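PDB 3O0F: putative metal-dependent phosphoesterase from Bifidobacterium adolescentis, which hydrolyses phosphoester bonds at a three-metal centre that binds AMP, and may act as a 5'-3' exonuclease on DNA and RNA. Local coordinates for residues A108-R113 against I178-P183; D49-A54 against R141-R146; L72-T77 against S101-T106. All coordinates share one frame; numbering follows the deposited sequence.

Overall arrangement
The three contacts line part of the AMP and metal site of a PHP-family domain. Along the chain, interaction 3 (72-77 with 101-106) is nested within the loop closed by interaction 2 (49-54 with 141-146) and is completed before interaction 1 (108-113 with 178-183) opens; interactions 1 and 2 alternate. Helix 97-124 supplies one side of interactions 1 and 3, whose centres lie about 12 Å apart, while those of interactions 2 and 3 are about 8 Å apart. Arg-110 of interaction 1 is salt-bridged to Asp-51 of interaction 2, and Asp-51 also meets Thr-77 of interaction 3. One polar cluster therefore connects the phosphate-binding helix to the metal-bearing loop and strand.

Interaction 1: A108-R113 against I178-P183; sequences AARLRR and IPTPSP. With AMP (adenosine monophosphate), chain B.
Two arginines one helical turn apart on helix 97-124 reach the AMP phosphate by different routes. Arg-110 leaves with CG anti to the carbonyl carbon and runs extended to NE; its NH2 bonds AMP O1P at 2.9 Å and its NH1 bonds AMP O2P at 3.0 Å. Arg-113 has CG anti to the backbone N (chi1 -159°) and then bends at chi2 and chi3, which turns the guanidinium over Thr-180. The Thr-180 hydroxyl OG1 sits 3.2 Å above the guanidinium plane, over its centre, and faces the flat cation without a hydrogen bond to it. In that plane, Arg-113 NH1 gives an almost straight bond (174°) of 2.8 Å to Ile-178 O, and NH2 reaches AMP O2P at 2.6 Å. The Ile-178 CB and CG2 pack alongside the bent methylenes of Arg-113. On the other branch of Thr-180, CG2 points at the helix, 3.9 Å from Arg-110 CG, and small Ala-109 lets the loop approach, its CB 4.1 Å from Pro-181 CD. With a carbonyl holding one amino group of Arg-113, the other is aimed at the phosphate, and the two cations together would probably stabilise its negative charge.

Interaction 2: D49-A54 against R141-R146; sequences DHDTTA and RTTIGR. With ZN (zinc ion), chain C; AMP (adenosine monophosphate), chain B; EDO (1,2-ethanediol), chain H.
The loop after strand 44-47, which carries a zinc ligand of the PHP active site, is tied here to the loop that leads into helix 146-155 and binds the AMP phosphate. His-50 binds zinc through NE2 at 2.1 Å, with Asp-25 and His-263 among the other ligands, while its backbone O accepts a bond of 2.8 Å from Thr-143 OG1, almost along the C=O axis. Thr-143 suits the place because its OG1 also accepts from a water, and its CG2 lies 4.1 Å from His-50 CB. The same water donates to Arg-141 O at 2.6 Å and pairs with Thr-52 OG1, which in turn takes the N-H of Ala-54 at 2.9 Å in an ST turn. Further along, an ethanediol lies over one face of the His-50 ring, offset toward the rim. Gly-145 passes close to the ligand, where any CB would collide with AMP O2P. Arg-146 grips the phosphate twice: its backbone N bonds AMP O2P at 2.9 Å, and NH1, reached through bends at chi2 and chi3, bonds AMP O3P at 2.7 Å in the guanidinium plane. An alanine here would remove the NH1 bond and would probably weaken the hold on O3P, leaving this residue only its backbone bond to O2P. Threonine-to-carbonyl and water bonds thus fix loop 49-54 relative to loop 141-146, so the zinc ion and AMP phosphate are likely to be held at a fixed spacing.

Interaction 3: L72-T77 against S101-T106; sequences LGTEIT and SMFANT. With FE (Fe (III) ion), chain D; FE (Fe (III) ion), chain E.
Glu-75 stands with CG anti to the backbone N (chi1 180°) and runs extended away from the helix, whereas its strand neighbours Thr-74 and Ile-76 put their methyls on the helix side. Ile-76 has CG1 anti to its carbonyl carbon and a straight chain beyond, so CD1 is carried to the rim of Phe-103. From the helix, Met-102, present as selenomethionine, sends CG anti to its backbone N, stays extended to SE and turns only at the last torsion (chi3 87°), which brings CE across the isoleucine. Phe-103, its CG anti to the carbonyl carbon, projects its ring toward the strand. Ile-76 CD1 lies in the plane of that ring at its edge, 3.8 Å from Phe-103 CE1, while Ile-76 CG2 meets Met-102 CE at 3.8 Å. Tip to tip, Thr-74 CG2 touches Phe-103 CZ at 3.8 Å. Thr-74 suits this position because its hydroxyl turns aside to Tyr-92 OH and Thr-52 O, leaving the methyl for the ring.

The polar end of the contact is bridged by a water that donates to Thr-77 O at 2.9 Å and accepts from Thr-106 OG1 at 2.7 Å. On the other face of the strand, the Glu-75 carboxylate spans two iron ions, and a further water joins both. The iron that OE1 of Glu-75 binds at 2.2 Å is also held by His-18, His-20 and Asp-261; the iron on OE2 has His-86 and His-203.

Strand 70-80 and helix 97-124 cross at 62° in their local segments. Helix 185-194 adds Val-188 beside Ile-76 and Met-102, Trp-56 of helix 56-66 touches Thr-74, and strand 83-90 pairs antiparallel with strand 70-80 in the sheet.

Interaction 1: A108-R113 against I178-P183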
loop_
_atom_site.group_PDB
_atom_site.type_symbol
_atom_site.label_atom_id
_atom_site.label_comp_id
_atom_site.label_asym_id
_atom_site.label_seq_id
_atom_site.Cartn_x
_atom_site.Cartn_y
_atom_site.Cartn_z
ATOM N N ALA A 108 3.350 -6.762 14.348
ATOM C CA ALA A 108 4.096 -6.815 15.611
ATOM C C ALA A 108 5.557 -6.390 15.387
ATOM O O ALA A 108 6.137 -5.645 16.201
ATOM C CB ALA A 108 3.989 -8.256 16.290
ATOM N N ALA A 109 6.173 -6.850 14.296
ATOM C CA ALA A 109 7.536 -6.429 13.950
ATOM C C ALA A 109 7.614 -4.889 13.714
ATOM O O ALA A 109 8.515 -4.203 14.235
ATOM C CB ALA A 109 8.046 -7.224 12.692
ATOM N N ARG A 110 6.666 -4.351 12.943
ATOM C CA ARG A 110 6.457 -2.881 12.791
ATOM C C ARG A 110 6.312 -2.097 14.122
ATOM O O ARG A 110 6.947 -1.067 14.326
ATOM C CB ARG A 110 5.217 -2.594 11.950
ATOM C CG ARG A 110 5.411 -2.767 10.455
ATOM C CD ARG A 110 4.089 -2.461 9.705
ATOM N NE ARG A 110 4.364 -2.198 8.289
ATOM C CZ ARG A 110 4.959 -1.096 7.820
ATOM N NH1 ARG A 110 5.314 -0.109 8.631
ATOM N NH2 ARG A 110 5.189 -0.969 6.519
ATOM N N LEU A 111 5.481 -2.595 15.014
ATOM C CA LEU A 111 5.299 -1.971 16.309
ATOM C C LEU A 111 6.619 -1.911 17.091
ATOM O O LEU A 111 6.980 -0.860 17.635
ATOM C CB LEU A 111 4.288 -2.754 17.133
ATOM C CG LEU A 111 3.861 -2.106 18.448
ATOM C CD1 LEU A 111 3.290 -0.743 18.111
ATOM C CD2 LEU A 111 2.838 -2.960 19.226
ATOM N N ARG A 112 7.312 -3.041 17.130
ATOM C CA ARG A 112 8.554 -3.179 17.859
ATOM C C ARG A 112 9.620 -2.239 17.321
ATOM O O ARG A 112 10.297 -1.552 18.078
ATOM C CB ARG A 112 9.042 -4.616 17.727
ATOM C CG ARG A 112 10.063 -5.001 18.753
ATOM C CD ARG A 112 10.382 -6.480 18.677
ATOM N NE ARG A 112 11.655 -6.706 18.017
ATOM C CZ ARG A 112 12.825 -6.435 18.579
ATOM N NH1 ARG A 112 12.864 -5.922 19.798
ATOM N NH2 ARG A 112 13.949 -6.672 17.925
ATOM N N ARG A 113 9.745 -2.232 15.997
ATOM C CA ARG A 113 10.692 -1.407 15.278
ATOM C C ARG A 113 10.427 0.092 15.472
ATOM O O ARG A 113 11.360 0.913 15.587
ATOM C CB ARG A 113 10.521 -1.730 13.792
ATOM C CG ARG A 113 11.643 -1.422 12.862
ATOM C CD ARG A 113 11.587 -0.053 12.177
ATOM N NE ARG A 113 10.293 0.388 11.706
ATOM C CZ ARG A 113 10.054 0.978 10.527
ATOM N NH1 ARG A 113 10.998 1.202 9.616
ATOM N NH2 ARG A 113 8.818 1.332 10.253
ATOM N N ILE A 178 15.501 2.300 11.409
ATOM C CA ILE A 178 15.638 0.833 11.510
ATOM C C ILE A 178 14.746 0.155 10.441
ATOM O O ILE A 178 13.630 0.595 10.217
ATOM C CB ILE A 178 15.229 0.333 12.901
ATOM C CG1 ILE A 178 15.975 1.107 13.998
ATOM C CG2 ILE A 178 15.480 -1.169 13.006
ATOM C CD1 ILE A 178 15.585 0.728 15.416
ATOM N N PRO A 179 15.258 -0.873 9.733
ATOM C CA PRO A 179 14.373 -1.557 8.785
ATOM C C PRO A 179 13.399 -2.500 9.513
ATOM O O PRO A 179 13.728 -3.038 10.592
ATOM C CB PRO A 179 15.352 -2.338 7.874
ATOM C CG PRO A 179 16.565 -2.524 8.660
ATOM C CD PRO A 179 16.626 -1.426 9.714
ATOM N N THR A 180 12.219 -2.694 8.952
ATOM C CA THR A 180 11.288 -3.671 9.528
ATOM C C THR A 180 11.581 -5.072 8.975
ATOM O O THR A 180 11.641 -5.234 7.758
ATOM C CB THR A 180 9.807 -3.354 9.216
ATOM O OG1 THR A 180 9.477 -2.036 9.652
ATOM C CG2 THR A 180 8.908 -4.344 9.944
ATOM N N PRO A 181 11.721 -6.089 9.856
ATOM C CA PRO A 181 11.792 -7.481 9.341
ATOM C C PRO A 181 10.535 -7.773 8.476
ATOM O O PRO A 181 9.409 -7.500 8.915
ATOM C CB PRO A 181 11.794 -8.344 10.606
ATOM C CG PRO A 181 12.261 -7.396 11.714
ATOM C CD PRO A 181 11.733 -6.042 11.331
ATOM N N SER A 182 10.744 -8.251 7.254
ATOM C CA SER A 182 9.669 -8.418 6.283
ATOM C C SER A 182 9.698 -9.780 5.647
ATOM O O SER A 182 10.780 -10.330 5.438
ATOM C CB SER A 182 9.842 -7.413 5.151
ATOM O OG SER A 182 9.559 -6.114 5.623
ATOM N N PRO A 183 8.521 -10.289 5.244
ATOM C CA PRO A 183 8.561 -11.563 4.516
ATOM C C PRO A 183 9.143 -11.379 3.100
ATOM O O PRO A 183 9.178 -10.248 2.573
ATOM C CB PRO A 183 7.090 -11.983 4.457
ATOM C CG PRO A 183 6.315 -10.696 4.545
ATOM C CD PRO A 183 7.144 -9.814 5.468
HETATM P P AMP B . 7.745 2.236 6.936
HETATM O O1P AMP B . 7.116 1.131 6.169
HETATM O O2P AMP B . 7.233 2.224 8.352
HETATM O O3P AMP B . 9.269 2.311 6.823
HETATM O "O5'" AMP B . 7.190 3.601 6.296
HETATM C "C5'" AMP B . 7.557 3.966 4.989
HETATM C "C4'" AMP B . 6.293 4.327 4.271
HETATM O "O4'" AMP B . 5.809 5.651 4.626
HETATM C "C3'" AMP B . 6.507 4.307 2.761
HETATM O "O3'" AMP B . 5.857 3.162 2.225
HETATM C "C2'" AMP B . 5.741 5.567 2.396
HETATM O "O2'" AMP B . 5.543 6.032 1.060
HETATM C "C1'" AMP B . 4.899 6.003 3.586
HETATM N N9 AMP B . 4.547 7.435 3.555
HETATM C C8 AMP B . 3.360 7.930 3.911
HETATM N N7 AMP B . 3.355 9.274 3.782
HETATM C C5 AMP B . 4.563 9.652 3.334
HETATM C C6 AMP B . 5.220 10.922 2.981
HETATM N N6 AMP B . 4.561 12.123 3.077
HETATM N N1 AMP B . 6.505 10.851 2.578
HETATM C C2 AMP B . 7.193 9.701 2.474
HETATM N N3 AMP B . 6.653 8.511 2.770
HETATM C C4 AMP B . 5.360 8.428 3.188
#

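Interaction 2: D49-A54 against R141-R146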
loop_
_atom_site.group_PDB
_atom_site.type_symbol
_atom_site.label_atom_id
_atom_site.label_comp_id
_atom_site.label_asym_id
_atom_site.label_seq_id
_atom_site.Cartn_x
_atom_site.Cartn_y
_atom_site.Cartn_z
ATOM N N ASP A 49 -4.823 -0.703 2.574
ATOM C CA ASP A 49 -3.958 -0.395 3.701
ATOM C C ASP A 49 -2.797 -1.391 3.911
ATOM O O ASP A 49 -2.884 -2.555 3.520
ATOM C CB ASP A 49 -4.780 -0.288 4.991
ATOM C CG ASP A 49 -5.637 0.969 5.022
ATOM O OD1 ASP A 49 -5.040 2.068 4.904
ATOM O OD2 ASP A 49 -6.875 0.844 5.158
ATOM N N HIS A 50 -1.733 -0.910 4.553
ATOM C CA HIS A 50 -0.512 -1.687 4.803
ATOM C C HIS A 50 -0.787 -2.840 5.771
ATOM O O HIS A 50 -1.299 -2.611 6.855
ATOM C CB HIS A 50 0.549 -0.787 5.431
ATOM C CG HIS A 50 1.005 0.304 4.537
ATOM N ND1 HIS A 50 1.947 0.099 3.553
ATOM C CD2 HIS A 50 0.654 1.612 4.463
ATOM C CE1 HIS A 50 2.142 1.228 2.900
ATOM N NE2 HIS A 50 1.392 2.161 3.449
ATOM N N ASP A 51 -0.485 -4.067 5.340
ATOM C CA ASP A 51 -0.419 -5.271 6.210
ATOM C C ASP A 51 -1.669 -5.542 7.086
ATOM O O ASP A 51 -1.557 -5.910 8.249
ATOM C CB ASP A 51 0.852 -5.180 7.054
ATOM C CG ASP A 51 2.081 -4.943 6.204
ATOM O OD1 ASP A 51 2.322 -5.778 5.306
ATOM O OD2 ASP A 51 2.802 -3.929 6.403
ATOM N N THR A 52 -2.851 -5.302 6.517
ATOM C CA THR A 52 -4.101 -5.395 7.262
ATOM C C THR A 52 -5.330 -5.492 6.353
ATOM O O THR A 52 -5.323 -5.027 5.196
ATOM C CB THR A 52 -4.289 -4.159 8.196
ATOM O OG1 THR A 52 -5.367 -4.394 9.120
ATOM C CG2 THR A 52 -4.559 -2.857 7.365
ATOM N N THR A 53 -6.401 -6.053 6.925
ATOM C CA THR A 53 -7.766 -5.953 6.366
ATOM C C THR A 53 -8.700 -5.234 7.330
ATOM O O THR A 53 -9.924 -5.342 7.220
ATOM C CB THR A 53 -8.342 -7.371 6.119
ATOM O OG1 THR A 53 -8.382 -8.083 7.374
ATOM C CG2 THR A 53 -7.461 -8.113 5.150
ATOM N N ALA A 54 -8.149 -4.476 8.280
ATOM C CA ALA A 54 -8.980 -3.944 9.393
ATOM C C ALA A 54 -10.073 -2.962 8.939
ATOM O O ALA A 54 -11.134 -2.861 9.571
ATOM C CB ALA A 54 -8.073 -3.318 10.501
ATOM N N ARG A 141 -6.000 -1.196 15.804
ATOM C CA ARG A 141 -6.430 -1.609 14.470
ATOM C C ARG A 141 -5.692 -0.872 13.342
ATOM O O ARG A 141 -5.935 -1.144 12.165
ATOM C CB ARG A 141 -7.936 -1.452 14.316
ATOM C CG ARG A 141 -8.748 -2.499 15.079
ATOM C CD ARG A 141 -10.206 -2.519 14.645
ATOM N NE ARG A 141 -10.805 -1.204 14.855
ATOM C CZ ARG A 141 -11.935 -0.768 14.296
ATOM N NH1 ARG A 141 -12.646 -1.539 13.490
ATOM N NH2 ARG A 141 -12.359 0.467 14.548
ATOM N N THR A 142 -4.821 0.068 13.717
ATOM C CA THR A 142 -3.982 0.786 12.791
ATOM C C THR A 142 -2.619 0.095 12.684
ATOM O O THR A 142 -1.981 -0.178 13.680
ATOM C CB THR A 142 -3.763 2.257 13.227
ATOM O OG1 THR A 142 -4.999 3.000 13.119
ATOM C CG2 THR A 142 -2.686 2.935 12.375
ATOM N N THR A 143 -2.192 -0.174 11.459
ATOM C CA THR A 143 -0.827 -0.633 11.153
ATOM C C THR A 143 0.152 0.532 11.228
ATOM O O THR A 143 0.111 1.443 10.396
ATOM C CB THR A 143 -0.743 -1.189 9.734
ATOM O OG1 THR A 143 -1.659 -2.279 9.577
ATOM C CG2 THR A 143 0.689 -1.657 9.408
ATOM N N ILE A 144 1.065 0.476 12.202
ATOM C CA ILE A 144 1.937 1.598 12.521
ATOM C C ILE A 144 3.221 1.579 11.685
ATOM O O ILE A 144 3.711 0.529 11.283
ATOM C CB ILE A 144 2.346 1.521 13.985
ATOM C CG1 ILE A 144 2.769 2.900 14.524
ATOM C CG2 ILE A 144 3.487 0.495 14.143
ATOM C CD1 ILE A 144 2.899 2.962 16.069
ATOM N N GLY A 145 3.806 2.745 11.467
ATOM C CA GLY A 145 5.105 2.803 10.829
ATOM C C GLY A 145 5.681 4.194 10.924
ATOM O O GLY A 145 5.265 4.993 11.762
ATOM N N ARG A 146 6.644 4.488 10.051
ATOM C CA ARG A 146 7.281 5.821 10.042
ATOM C C ARG A 146 6.342 7.005 9.822
ATOM O O ARG A 146 6.583 8.073 10.393
ATOM C CB ARG A 146 8.472 5.851 9.076
ATOM C CG ARG A 146 9.694 5.095 9.628
ATOM C CD ARG A 146 10.471 4.451 8.520
ATOM N NE ARG A 146 11.064 5.409 7.622
ATOM C CZ ARG A 146 11.184 5.282 6.304
ATOM N NH1 ARG A 146 10.703 4.245 5.646
ATOM N NH2 ARG A 146 11.769 6.256 5.623
HETATM ZN ZN ZN C . 1.124 4.200 2.925
HETATM P P AMP B . 7.745 2.236 6.936
HETATM O O1P AMP B . 7.116 1.131 6.169
HETATM O O2P AMP B . 7.233 2.224 8.352
HETATM O O3P AMP B . 9.269 2.311 6.823
HETATM O "O5'" AMP B . 7.190 3.601 6.296
HETATM C "C5'" AMP B . 7.557 3.966 4.989
HETATM C "C4'" AMP B . 6.293 4.327 4.271
HETATM O "O4'" AMP B . 5.809 5.651 4.626
HETATM C "C3'" AMP B . 6.507 4.307 2.761
HETATM O "O3'" AMP B . 5.857 3.162 2.225
HETATM C "C2'" AMP B . 5.741 5.567 2.396
HETATM O "O2'" AMP B . 5.543 6.032 1.060
HETATM C "C1'" AMP B . 4.899 6.003 3.586
HETATM N N9 AMP B . 4.547 7.435 3.555
HETATM C C8 AMP B . 3.360 7.930 3.911
HETATM N N7 AMP B . 3.355 9.274 3.782
HETATM C C5 AMP B . 4.563 9.652 3.334
HETATM C C6 AMP B . 5.220 10.922 2.981
HETATM N N6 AMP B . 4.561 12.123 3.077
HETATM N N1 AMP B . 6.505 10.851 2.578
HETATM C C2 AMP B . 7.193 9.701 2.474
HETATM N N3 AMP B . 6.653 8.511 2.770
HETATM C C4 AMP B . 5.360 8.428 3.188
HETATM C C1 EDO H . 3.124 2.836 6.826
HETATM O O1 EDO H . 4.252 1.961 6.756
HETATM C C2 EDO H . 2.442 2.713 8.183
HETATM O O2 EDO H . 1.535 1.602 8.111
HETATM O O HOH W 1 -4.078 -2.631 11.026
#

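Interaction 3: L72-T77 against S101-T106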
loop_
_atom_site.group_PDB
_atom_site.type_symbol
_atom_site.label_atom_id
_atom_site.label_comp_id
_atom_site.label_asym_id
_atom_site.label_seq_id
_atom_site.Cartn_x
_atom_site.Cartn_y
_atom_site.Cartn_z
ATOM N N LEU A 72 -11.512 -5.008 -2.453
ATOM C CA LEU A 72 -10.930 -5.198 -1.145
ATOM C C LEU A 72 -9.461 -5.598 -1.297
ATOM O O LEU A 72 -9.147 -6.588 -1.951
ATOM C CB LEU A 72 -11.699 -6.224 -0.304
ATOM C CG LEU A 72 -13.113 -5.738 0.135
ATOM C CD1 LEU A 72 -13.967 -6.832 0.762
ATOM C CD2 LEU A 72 -13.036 -4.482 1.042
ATOM N N GLY A 73 -8.564 -4.800 -0.712
ATOM C CA GLY A 73 -7.149 -5.007 -0.925
ATOM C C GLY A 73 -6.270 -4.691 0.266
ATOM O O GLY A 73 -6.718 -4.213 1.305
ATOM N N THR A 74 -4.995 -4.990 0.111
ATOM C CA THR A 74 -4.007 -4.790 1.185
ATOM C C THR A 74 -2.673 -4.517 0.507
ATOM O O THR A 74 -2.363 -5.145 -0.504
ATOM C CB THR A 74 -3.846 -6.039 2.038
ATOM O OG1 THR A 74 -5.049 -6.323 2.739
ATOM C CG2 THR A 74 -2.682 -5.867 3.054
ATOM N N GLU A 75 -1.864 -3.606 1.034
ATOM C CA GLU A 75 -0.510 -3.425 0.511
ATOM C C GLU A 75 0.436 -4.143 1.478
ATOM O O GLU A 75 0.537 -3.814 2.657
ATOM C CB GLU A 75 -0.136 -1.939 0.363
ATOM C CG GLU A 75 1.250 -1.804 -0.168
ATOM C CD GLU A 75 1.623 -0.393 -0.628
ATOM O OE1 GLU A 75 0.894 0.511 -0.333
ATOM O OE2 GLU A 75 2.614 -0.237 -1.374
ATOM N N ILE A 76 1.100 -5.165 0.971
ATOM C CA ILE A 76 1.888 -6.036 1.816
ATOM C C ILE A 76 3.348 -5.624 1.706
ATOM O O ILE A 76 3.917 -5.569 0.595
ATOM C CB ILE A 76 1.744 -7.520 1.407
ATOM C CG1 ILE A 76 0.262 -7.906 1.378
ATOM C CG2 ILE A 76 2.552 -8.437 2.373
ATOM C CD1 ILE A 76 -0.016 -9.315 0.871
ATOM N N THR A 77 3.950 -5.402 2.869
ATOM C CA THR A 77 5.370 -5.069 2.963
ATOM C C THR A 77 6.213 -6.332 2.737
ATOM O O THR A 77 5.985 -7.348 3.380
ATOM C CB THR A 77 5.670 -4.507 4.408
ATOM O OG1 THR A 77 4.682 -3.540 4.773
ATOM C CG2 THR A 77 7.061 -3.850 4.520
ATOM N N SER A 101 -1.717 -14.706 9.816
ATOM C CA SER A 101 -0.618 -14.749 10.738
ATOM C C SER A 101 0.595 -13.993 10.173
ATOM O O SER A 101 1.336 -13.385 10.912
ATOM C CB SER A 101 -0.294 -16.189 11.087
ATOM O OG SER A 101 0.528 -16.733 10.105
HETATM N N MSE A 102 0.795 -14.020 8.861
HETATM C CA MSE A 102 1.864 -13.216 8.271
HETATM C C MSE A 102 1.652 -11.705 8.516
HETATM O O MSE A 102 2.603 -10.975 8.835
HETATM C CB MSE A 102 1.898 -13.439 6.787
HETATM C CG MSE A 102 2.968 -12.628 6.106
HETATM SE SE MSE A 102 3.079 -13.141 4.238
HETATM C CE MSE A 102 1.756 -11.972 3.549
ATOM N N PHE A 103 0.419 -11.239 8.346
ATOM C CA PHE A 103 0.105 -9.840 8.725
ATOM C C PHE A 103 0.304 -9.541 10.206
ATOM O O PHE A 103 0.810 -8.472 10.545
ATOM C CB PHE A 103 -1.299 -9.417 8.357
ATOM C CG PHE A 103 -1.608 -9.454 6.880
ATOM C CD1 PHE A 103 -0.618 -9.430 5.924
ATOM C CD2 PHE A 103 -2.926 -9.453 6.465
ATOM C CE1 PHE A 103 -0.931 -9.455 4.582
ATOM C CE2 PHE A 103 -3.247 -9.476 5.137
ATOM C CZ PHE A 103 -2.253 -9.462 4.190
ATOM N N ALA A 104 -0.110 -10.448 11.082
ATOM C CA ALA A 104 0.013 -10.223 12.520
ATOM C C ALA A 104 1.495 -10.104 12.853
ATOM O O ALA A 104 1.883 -9.232 13.630
ATOM C CB ALA A 104 -0.646 -11.365 13.359
ATOM N N ASN A 105 2.317 -10.958 12.250
ATOM C CA ASN A 105 3.745 -10.914 12.473
ATOM C C ASN A 105 4.329 -9.616 11.958
ATOM O O ASN A 105 5.199 -9.033 12.606
ATOM C CB ASN A 105 4.478 -12.066 11.785
ATOM C CG ASN A 105 4.103 -13.433 12.339
ATOM O OD1 ASN A 105 3.559 -13.535 13.425
ATOM N ND2 ASN A 105 4.383 -14.488 11.583
ATOM N N THR A 106 3.893 -9.158 10.791
ATOM C CA THR A 106 4.462 -7.903 10.249
ATOM C C THR A 106 4.042 -6.715 11.099
ATOM O O THR A 106 4.837 -5.815 11.336
ATOM C CB THR A 106 4.073 -7.633 8.808
ATOM O OG1 THR A 106 4.606 -8.678 7.983
ATOM C CG2 THR A 106 4.631 -6.274 8.348
HETATM FE FE FE D . 3.997 1.412 -1.404
HETATM FE FE FE E . 0.729 2.511 -1.120
HETATM O O HOH W 2 4.079 -8.031 5.419
HETATM O O HOH W 3 2.511 2.504 -2.198
#